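Local coordinates for protein FAD-binding oxidoreductase (Gulosibacter chungangensis, PDB 7PBG) that oxidises 4-alkylphenols such as 4-ethylphenol, dehydrogenating the alkyl chain toward 4-vinylphenol with a covalently bound FAD cofactor, at residues 81-86 against 103-108; 20-25 against 71-76; 241-246 against 351-356. All coordinates share one frame; numbering follows the deposited sequence.

Contact 1 (81-86 against 103-108); sequences LHAFSG and VLLHLG. With FAD (flavin-adenine dinucleotide), chain C.
Strands 81-84 and 103-106 run parallel, their axes 18° apart, paired from Leu-81 with Val-103 to Phe-84 with His-106. Backbone hydrogen bonds alternate: His-82 N to Val-103 O, Leu-105 N to His-82 O (2.7 Å), Phe-84 N to Leu-105 O, and Leu-107 N to Phe-84 O.

One face of the pair carries Leu-81, Ala-83, Val-103 and Leu-105. Leu-81 CD2 reaches Leu-105 CD1 at 3.8 Å, and CB of Ala-83 touches both Leu-105 CB and Leu-107 CD1, each at 4.0 Å; helix 64-77 (at Leu-81 and Leu-105) and Ile-227 of strand 226-237 (at Ala-83 and Leu-105) share this face. The other carries His-82, Phe-84, Leu-104 and His-106. Phe-84 has CG between the backbone N and the carbonyl carbon (chi1 47°), and Leu-105 O lies over its ring, 3.9 Å above the centre. The Phe-84 and His-106 planes are 26° apart but slid past one another, so the closest touch is Phe-84 CE1 on His-106 CB at 3.5 Å. Ser-85 O meets the edge of the His-106 imidazole at CD2, 3.2 Å away, while ND1 is hydrogen-bonded to Tyr-41 OH.

The turn after strand 81-84 grips FAD, as in the FAD-binding domain of PCMH-type (VAO) flavoproteins, where it holds the pyrophosphate. Ser-85 OG donates to adenine N7A at 2.7 Å, Gly-86 N donates to phosphate oxygen O2A at 2.8 Å, and Ser-85 N adds a weak bond to O2A. His-82 brings CE1 to the ribose hydroxyl O3B at the edge of its ring. A side chain on Gly-86 would run into phosphate oxygen O1P. Two successive amide N-H groups on one phosphate oxygen would probably offset part of its negative charge, while the serine hydroxyl probably helps to orient the adenine through N7A.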
# COMPACT_ATOMS: atom_id res chain seq x y z
N LEU A 81 1.95 -21.06 -18.70
CA LEU A 81 3.00 -21.17 -17.66
C LEU A 81 2.34 -20.87 -16.31
O LEU A 81 1.45 -20.01 -16.22
CB LEU A 81 4.11 -20.13 -17.91
CG LEU A 81 4.89 -20.22 -19.21
CD1 LEU A 81 5.93 -19.12 -19.28
CD2 LEU A 81 5.53 -21.60 -19.36
N HIS A 82 2.83 -21.51 -15.26
CA HIS A 82 2.50 -21.15 -13.86
C HIS A 82 3.83 -21.07 -13.15
O HIS A 82 4.55 -22.12 -13.09
CB HIS A 82 1.52 -22.13 -13.22
CG HIS A 82 1.29 -21.88 -11.76
ND1 HIS A 82 1.08 -20.57 -11.27
CD2 HIS A 82 1.20 -22.73 -10.72
CE1 HIS A 82 0.86 -20.66 -9.97
NE2 HIS A 82 0.96 -21.99 -9.60
N ALA A 83 4.17 -19.86 -12.72
CA ALA A 83 5.42 -19.57 -12.02
C ALA A 83 5.12 -19.37 -10.53
O ALA A 83 4.14 -18.69 -10.15
CB ALA A 83 6.04 -18.35 -12.62
N PHE A 84 5.98 -19.90 -9.70
CA PHE A 84 5.84 -19.75 -8.24
C PHE A 84 7.23 -19.81 -7.65
O PHE A 84 8.19 -20.20 -8.32
CB PHE A 84 4.93 -20.85 -7.67
CG PHE A 84 5.23 -22.25 -8.14
CD1 PHE A 84 6.23 -23.03 -7.57
CD2 PHE A 84 4.54 -22.77 -9.22
CE1 PHE A 84 6.50 -24.30 -8.06
CE2 PHE A 84 4.82 -24.03 -9.71
CZ PHE A 84 5.79 -24.80 -9.12
N SER A 85 7.30 -19.38 -6.42
CA SER A 85 8.56 -19.26 -5.67
C SER A 85 8.91 -20.57 -4.98
O SER A 85 9.95 -21.16 -5.33
CB SER A 85 8.47 -18.10 -4.74
OG SER A 85 8.35 -16.91 -5.49
N GLY A 86 8.15 -20.93 -3.95
CA GLY A 86 8.32 -22.18 -3.19
C GLY A 86 7.33 -23.23 -3.65
O GLY A 86 7.67 -24.44 -3.54
N VAL A 103 2.83 -25.72 -18.06
CA VAL A 103 4.26 -25.94 -17.73
C VAL A 103 4.52 -25.15 -16.45
O VAL A 103 4.26 -23.93 -16.45
CB VAL A 103 5.16 -25.51 -18.89
CG1 VAL A 103 6.61 -25.46 -18.49
CG2 VAL A 103 4.97 -26.42 -20.11
N LEU A 104 5.08 -25.79 -15.43
CA LEU A 104 5.33 -25.11 -14.13
C LEU A 104 6.75 -24.56 -14.10
O LEU A 104 7.71 -25.27 -14.60
CB LEU A 104 5.10 -26.13 -13.02
CG LEU A 104 3.81 -26.94 -13.14
CD1 LEU A 104 3.65 -27.81 -11.92
CD2 LEU A 104 2.60 -26.04 -13.29
N LEU A 105 6.91 -23.34 -13.58
CA LEU A 105 8.25 -22.75 -13.35
C LEU A 105 8.44 -22.72 -11.84
O LEU A 105 7.88 -21.86 -11.22
CB LEU A 105 8.37 -21.34 -13.94
CG LEU A 105 8.60 -21.25 -15.44
CD1 LEU A 105 7.65 -22.11 -16.24
CD2 LEU A 105 8.59 -19.80 -15.90
N HIS A 106 9.27 -23.60 -11.29
CA HIS A 106 9.64 -23.52 -9.86
C HIS A 106 10.92 -22.68 -9.75
O HIS A 106 12.02 -23.23 -9.80
CB HIS A 106 9.75 -24.92 -9.29
CG HIS A 106 10.11 -24.92 -7.85
ND1 HIS A 106 10.62 -26.01 -7.25
CD2 HIS A 106 10.12 -23.93 -6.96
CE1 HIS A 106 10.91 -25.71 -5.99
NE2 HIS A 106 10.59 -24.45 -5.78
N LEU A 107 10.74 -21.38 -9.56
CA LEU A 107 11.83 -20.41 -9.52
C LEU A 107 12.74 -20.68 -8.32
O LEU A 107 13.93 -20.47 -8.46
CB LEU A 107 11.29 -18.98 -9.49
CG LEU A 107 11.12 -18.37 -10.89
CD1 LEU A 107 9.90 -18.91 -11.58
CD2 LEU A 107 11.10 -16.85 -10.83
N GLY A 108 12.15 -21.07 -7.19
CA GLY A 108 12.88 -21.09 -5.93
C GLY A 108 13.87 -22.25 -5.86
O GLY A 108 14.73 -22.21 -4.98
PA FAD C . 4.17 -19.89 -3.60
O1A FAD C . 3.39 -21.16 -3.68
O2A FAD C . 5.58 -19.88 -4.14
O5B FAD C . 3.36 -18.77 -4.34
C5B FAD C . 1.96 -18.61 -4.16
C4B FAD C . 1.40 -18.00 -5.42
O4B FAD C . 1.95 -16.67 -5.63
C3B FAD C . 1.73 -18.74 -6.73
O3B FAD C . 0.84 -19.84 -6.94
C2B FAD C . 1.67 -17.62 -7.77
O2B FAD C . 0.32 -17.37 -8.12
C1B FAD C . 2.28 -16.46 -6.99
N9A FAD C . 3.72 -16.35 -7.09
C8A FAD C . 4.62 -16.79 -6.18
N7A FAD C . 5.84 -16.54 -6.53
C5A FAD C . 5.75 -15.95 -7.77
C6A FAD C . 6.71 -15.42 -8.63
N6A FAD C . 8.03 -15.48 -8.39
N1A FAD C . 6.27 -14.88 -9.79
C2A FAD C . 4.93 -14.83 -10.02
N3A FAD C . 3.93 -15.27 -9.26
C4A FAD C . 4.42 -15.83 -8.14
N1 FAD C . -0.62 -18.24 4.78
C2 FAD C . -0.39 -17.05 5.29
O2 FAD C . -0.23 -16.04 4.55
N3 FAD C . -0.24 -16.87 6.62
C4 FAD C . -0.40 -17.89 7.52
O4 FAD C . -0.17 -17.68 8.73
C4X FAD C . -0.68 -19.15 7.03
N5 FAD C . -0.85 -20.11 7.89
C5X FAD C . -1.12 -21.36 7.38
C6 FAD C . -1.28 -22.42 8.28
C7 FAD C . -1.49 -23.71 7.86
C7M FAD C . -1.64 -24.82 8.87
C8 FAD C . -1.54 -23.96 6.47
C8M FAD C . -1.78 -25.35 5.95
C9 FAD C . -1.42 -22.92 5.57
C9A FAD C . -1.19 -21.60 5.99
N10 FAD C . -1.01 -20.54 5.11
C10 FAD C . -0.73 -19.27 5.60
C1' FAD C . -0.99 -20.73 3.63
C2' FAD C . 0.41 -21.04 3.08
O2' FAD C . 1.12 -22.01 3.92
C3' FAD C . 1.36 -19.83 2.97
O3' FAD C . 0.66 -18.72 2.45
C4' FAD C . 2.62 -20.04 2.12
O4' FAD C . 3.64 -19.12 2.52
C5' FAD C . 2.32 -19.89 0.65
O5' FAD C . 3.17 -20.72 -0.15
P FAD C . 4.56 -20.18 -0.74
O1P FAD C . 5.41 -21.36 -1.08
O2P FAD C . 5.08 -19.19 0.26
O3P FAD C . 4.14 -19.40 -2.07

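Contact 2 (20-25 against 71-76)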
# COMPACT_ATOMS: atom_id res chain seq x y z
N SER A 20 11.98 -29.19 -26.38
CA SER A 20 13.32 -29.21 -27.01
C SER A 20 13.96 -27.80 -26.96
O SER A 20 15.18 -27.71 -26.64
CB SER A 20 13.22 -29.77 -28.41
OG SER A 20 14.42 -29.52 -29.10
N GLU A 21 13.18 -26.72 -27.14
CA GLU A 21 13.69 -25.32 -27.07
C GLU A 21 14.02 -24.95 -25.61
O GLU A 21 15.10 -24.40 -25.37
CB GLU A 21 12.69 -24.35 -27.69
CG GLU A 21 12.58 -24.49 -29.21
CD GLU A 21 12.07 -23.26 -29.94
OE1 GLU A 21 12.47 -22.13 -29.57
OE2 GLU A 21 11.33 -23.44 -30.93
N PHE A 22 13.14 -25.25 -24.65
CA PHE A 22 13.44 -25.05 -23.21
C PHE A 22 14.73 -25.79 -22.86
O PHE A 22 15.65 -25.20 -22.24
CB PHE A 22 12.30 -25.58 -22.34
CG PHE A 22 10.98 -24.87 -22.49
CD1 PHE A 22 10.89 -23.50 -22.58
CD2 PHE A 22 9.80 -25.59 -22.43
CE1 PHE A 22 9.65 -22.88 -22.64
CE2 PHE A 22 8.57 -24.97 -22.50
CZ PHE A 22 8.51 -23.61 -22.61
N SER A 23 14.84 -27.06 -23.24
CA SER A 23 16.05 -27.88 -22.94
C SER A 23 17.30 -27.22 -23.54
O SER A 23 18.31 -27.10 -22.82
CB SER A 23 15.89 -29.30 -23.43
OG SER A 23 14.72 -29.87 -22.88
N GLU A 24 17.25 -26.83 -24.82
CA GLU A 24 18.43 -26.28 -25.54
C GLU A 24 18.89 -25.00 -24.82
O GLU A 24 20.11 -24.84 -24.64
CB GLU A 24 18.17 -26.04 -27.03
N THR A 25 17.95 -24.15 -24.38
CA THR A 25 18.25 -22.78 -23.87
C THR A 25 18.56 -22.78 -22.36
O THR A 25 19.37 -21.93 -21.95
CB THR A 25 17.11 -21.83 -24.22
OG1 THR A 25 15.89 -22.30 -23.65
CG2 THR A 25 16.92 -21.66 -25.72
N VAL A 71 9.72 -17.62 -21.15
CA VAL A 71 8.46 -16.87 -21.46
C VAL A 71 8.36 -16.64 -22.98
O VAL A 71 7.23 -16.74 -23.53
CB VAL A 71 8.45 -15.56 -20.67
CG1 VAL A 71 7.34 -14.65 -21.20
CG2 VAL A 71 8.25 -15.84 -19.19
N ARG A 72 9.47 -16.30 -23.63
CA ARG A 72 9.48 -16.03 -25.09
C ARG A 72 9.07 -17.30 -25.81
O ARG A 72 8.21 -17.22 -26.71
CB ARG A 72 10.84 -15.53 -25.55
CG ARG A 72 11.13 -14.12 -25.07
CD ARG A 72 12.58 -13.77 -25.33
NE ARG A 72 12.90 -12.50 -24.69
CZ ARG A 72 14.05 -12.21 -24.10
NH1 ARG A 72 15.01 -13.12 -23.99
NH2 ARG A 72 14.21 -11.02 -23.56
N ILE A 73 9.69 -18.42 -25.45
CA ILE A 73 9.36 -19.74 -26.05
C ILE A 73 7.88 -20.02 -25.80
O ILE A 73 7.19 -20.53 -26.71
CB ILE A 73 10.28 -20.86 -25.53
CG1 ILE A 73 11.72 -20.64 -26.00
CG2 ILE A 73 9.76 -22.23 -25.94
CD1 ILE A 73 12.75 -21.38 -25.19
N ALA A 74 7.39 -19.82 -24.59
CA ALA A 74 5.97 -20.09 -24.26
C ALA A 74 5.04 -19.30 -25.17
O ALA A 74 4.03 -19.85 -25.64
CB ALA A 74 5.69 -19.80 -22.79
N ASN A 75 5.37 -18.04 -25.44
CA ASN A 75 4.57 -17.18 -26.35
C ASN A 75 4.60 -17.78 -27.77
O ASN A 75 3.55 -17.82 -28.38
CB ASN A 75 5.12 -15.75 -26.38
CG ASN A 75 4.54 -14.90 -25.26
OD1 ASN A 75 3.42 -14.36 -25.37
ND2 ASN A 75 5.29 -14.76 -24.18
N LYS A 76 5.75 -18.23 -28.24
CA LYS A 76 5.87 -18.73 -29.64
C LYS A 76 4.95 -19.95 -29.78
O LYS A 76 4.24 -20.05 -30.80
CB LYS A 76 7.33 -19.06 -29.96
CG LYS A 76 7.57 -19.67 -31.34
CD LYS A 76 9.03 -19.96 -31.59
CE LYS A 76 9.24 -21.07 -32.59
NZ LYS A 76 10.66 -21.52 -32.57
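Ile-73 reaches from one antiparallel helix onto Glu-21, Phe-22 and Thr-25 of the other. The segments 20-25 and 71-76 have axes 10.2 Å apart, with 162° between their directions, and approach most closely at Glu-21 and Ile-73.

The tight part is apolar, formed by Ile-73 with Phe-22 and CB of Glu-21. Ile-73 places CG1 anti to its carbonyl carbon and CG2 anti to its backbone N (chi1 -66°), and the two branches serve different partners. CG2 presses on Phe-22 CE1 at 3.4 Å, the two side chains sliding past each other in opposite directions. CD1, at the end of the other branch, lies 3.9 Å from Glu-21 CB. Phe-22 also touches Ile-70 and Val-31, which extend the apolar layer beyond these two segments.

At the solvent margin Thr-25 meets Ile-73 tip to tip, its OG1 3.6 Å from CD1. That hydroxyl is turned back to its own helix, where it donates to Glu-21 O at 2.8 Å; Thr-25 N reaches the same carbonyl from the opposite face of its plane. On the solvent side the link is a salt bridge of an exposed lysine. The Lys-76 side chain, extended beyond a CG anti to the backbone N (chi1 176°), crosses Glu-21 at about a right angle and bonds from NZ to the syn lone pair of Glu-21 OE2, 2.6 Å away. Glu-21 OE2 also has a hydrogen bond with Tyr-77 OH, so one carboxylate oxygen joins two consecutive residues of helix 64-77. Exposure of the lysine is likely to weaken the electrostatic part of this bridge.

A hydrophobic seam flanked by a surface salt bridge is the pattern of amphipathic antiparallel helix packing; here it lays the N-terminal helix 12-26 on helix 64-77 of the FAD-binding domain.

Contact 3 (241-246 against 351-356); sequences EMLSFA and ETNETL
Ser-244 and Asn-353 hold each other where the antiparallel pairing of strands 241-249 and 349-352 ends. Ala-246 and Glu-351 form a hydrogen-bonded pair, and Phe-245 faces Thr-352 in the next, non-hydrogen-bonded pair. Asn-353 N then donates to Ser-244 O from above the carbonyl plane.

From CB of Asn-353 the side chain returns to strand 241-249: chi1 of 58° puts CG between the backbone N and the carbonyl carbon, and CG lies 4.1 Å from Leu-243 CD1. OD1 accepts from Ser-244 N at 2.8 Å (angle at the hydrogen 151°) and also touches Leu-243 CD1 at 3.4 Å. ND2 donates to a water that in turn donates to Met-242 O. An alanine here would probably leave Ser-244 N without its acceptor and break the water link to Met-242 O. Leu-243 CD1 also lies against the Glu-354 carboxylate at CD, 3.6 Å away, a group that is salt-bridged to Arg-328, while Thr-352 OG1 accepts from Thr-355 N in an ST motif at the turn that follows the strand.

The antiparallel sheet, flanked by helices, is consistent with the cap (substrate) domain of VAO-type flavoproteins. Strand 349-352 is an edge strand of it within the chain, and strand 241-249 pairs on its other side with strand 318-326. Helix 328-342 packs on Leu-243 and Phe-245, helix 363-375 on Ala-246 and Asn-353.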
# COMPACT_ATOMS: atom_id res chain seq x y z
N GLU A 241 12.80 -5.25 23.94
CA GLU A 241 12.18 -6.44 24.56
C GLU A 241 10.90 -6.79 23.85
O GLU A 241 10.32 -5.90 23.21
CB GLU A 241 11.90 -6.12 26.03
CG GLU A 241 11.81 -7.33 26.90
CD GLU A 241 12.14 -7.09 28.37
OE1 GLU A 241 12.74 -6.07 28.75
OE2 GLU A 241 11.81 -7.96 29.11
N MET A 242 10.47 -8.04 23.99
CA MET A 242 9.18 -8.52 23.48
C MET A 242 8.61 -9.49 24.51
O MET A 242 9.39 -10.31 25.07
CB MET A 242 9.36 -9.19 22.13
CG MET A 242 9.89 -8.26 21.12
SD MET A 242 10.08 -8.90 19.45
CE MET A 242 11.70 -9.65 19.62
N LEU A 243 7.33 -9.41 24.76
CA LEU A 243 6.64 -10.28 25.75
C LEU A 243 5.29 -10.70 25.20
O LEU A 243 4.50 -9.79 24.76
CB LEU A 243 6.50 -9.51 27.05
CG LEU A 243 5.85 -10.28 28.20
CD1 LEU A 243 6.78 -11.36 28.72
CD2 LEU A 243 5.51 -9.32 29.32
N SER A 244 5.08 -12.00 25.15
CA SER A 244 3.86 -12.60 24.58
C SER A 244 2.89 -13.01 25.67
O SER A 244 3.26 -13.19 26.85
CB SER A 244 4.15 -13.76 23.69
OG SER A 244 4.89 -13.36 22.59
N PHE A 245 1.64 -13.17 25.28
CA PHE A 245 0.59 -13.55 26.21
C PHE A 245 -0.41 -14.48 25.54
O PHE A 245 -0.57 -14.50 24.29
CB PHE A 245 -0.07 -12.30 26.75
CG PHE A 245 -0.63 -11.37 25.71
CD1 PHE A 245 -1.91 -11.53 25.21
CD2 PHE A 245 0.12 -10.31 25.27
CE1 PHE A 245 -2.39 -10.62 24.29
CE2 PHE A 245 -0.36 -9.40 24.35
CZ PHE A 245 -1.64 -9.56 23.87
N ALA A 246 -1.07 -15.24 26.40
CA ALA A 246 -2.18 -16.13 26.04
C ALA A 246 -3.33 -15.74 26.95
O ALA A 246 -3.10 -15.52 28.18
CB ALA A 246 -1.81 -17.58 26.20
N GLU A 351 -1.97 -15.24 30.83
CA GLU A 351 -0.57 -15.70 31.08
C GLU A 351 0.36 -14.97 30.11
O GLU A 351 -0.06 -14.62 29.02
CB GLU A 351 -0.43 -17.21 30.88
CG GLU A 351 -1.34 -18.09 31.71
CD GLU A 351 -1.15 -18.02 33.22
OE1 GLU A 351 -0.08 -17.52 33.68
OE2 GLU A 351 -2.04 -18.51 33.92
N THR A 352 1.63 -14.87 30.46
CA THR A 352 2.67 -14.42 29.54
C THR A 352 3.65 -15.56 29.40
O THR A 352 3.56 -16.51 30.14
CB THR A 352 3.37 -13.16 30.06
OG1 THR A 352 4.20 -13.56 31.14
CG2 THR A 352 2.43 -12.07 30.53
N ASN A 353 4.59 -15.44 28.47
CA ASN A 353 5.63 -16.47 28.28
C ASN A 353 6.56 -16.47 29.47
O ASN A 353 7.37 -17.44 29.56
CB ASN A 353 6.35 -16.34 26.95
CG ASN A 353 7.03 -15.01 26.77
OD1 ASN A 353 6.35 -14.00 26.64
ND2 ASN A 353 8.36 -15.01 26.78
N GLU A 354 6.51 -15.45 30.34
CA GLU A 354 7.27 -15.52 31.61
C GLU A 354 6.51 -16.32 32.67
O GLU A 354 7.15 -17.02 33.41
CB GLU A 354 7.63 -14.13 32.15
CG GLU A 354 8.58 -13.39 31.26
CD GLU A 354 8.82 -11.93 31.62
OE1 GLU A 354 7.97 -11.32 32.28
OE2 GLU A 354 9.79 -11.39 31.13
N THR A 355 5.19 -16.17 32.81
CA THR A 355 4.39 -16.91 33.82
C THR A 355 4.07 -18.33 33.34
O THR A 355 3.84 -19.19 34.18
CB THR A 355 3.13 -16.15 34.22
OG1 THR A 355 2.22 -16.19 33.11
CG2 THR A 355 3.42 -14.73 34.64
N LEU A 356 4.11 -18.57 32.04
CA LEU A 356 3.88 -19.89 31.45
C LEU A 356 5.04 -20.14 30.51
O LEU A 356 4.89 -20.19 29.28
CB LEU A 356 2.55 -19.89 30.70
CG LEU A 356 2.13 -21.24 30.15
CD1 LEU A 356 1.66 -22.14 31.28
CD2 LEU A 356 1.05 -21.05 29.12
O HOH W 1 9.90 -12.43 26.56

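From the N terminus, helix 12-26 comes first; 45 residues separate its segment 20-25 from segment 71-76 of helix 64-77, which packs on it and closes contact 2. Strand 81-84 follows that helix directly, and a short excursion without helix or strand leads to 103-108, closing contact 1. The two touch through Leu-81, whose CD1 packs on Ala-74 and Val-71, so helix 64-77 touches both helix 12-26 and the strand pair that carries the FAD-binding turn. Contact 3 closes last, across 104 residues, and joins two strands of the separate eight-stranded sheet. All three lie in series, none enclosing another; contact 3 is on the opposite side of the chain's centre, its centre about 40 Å from that of contact 1.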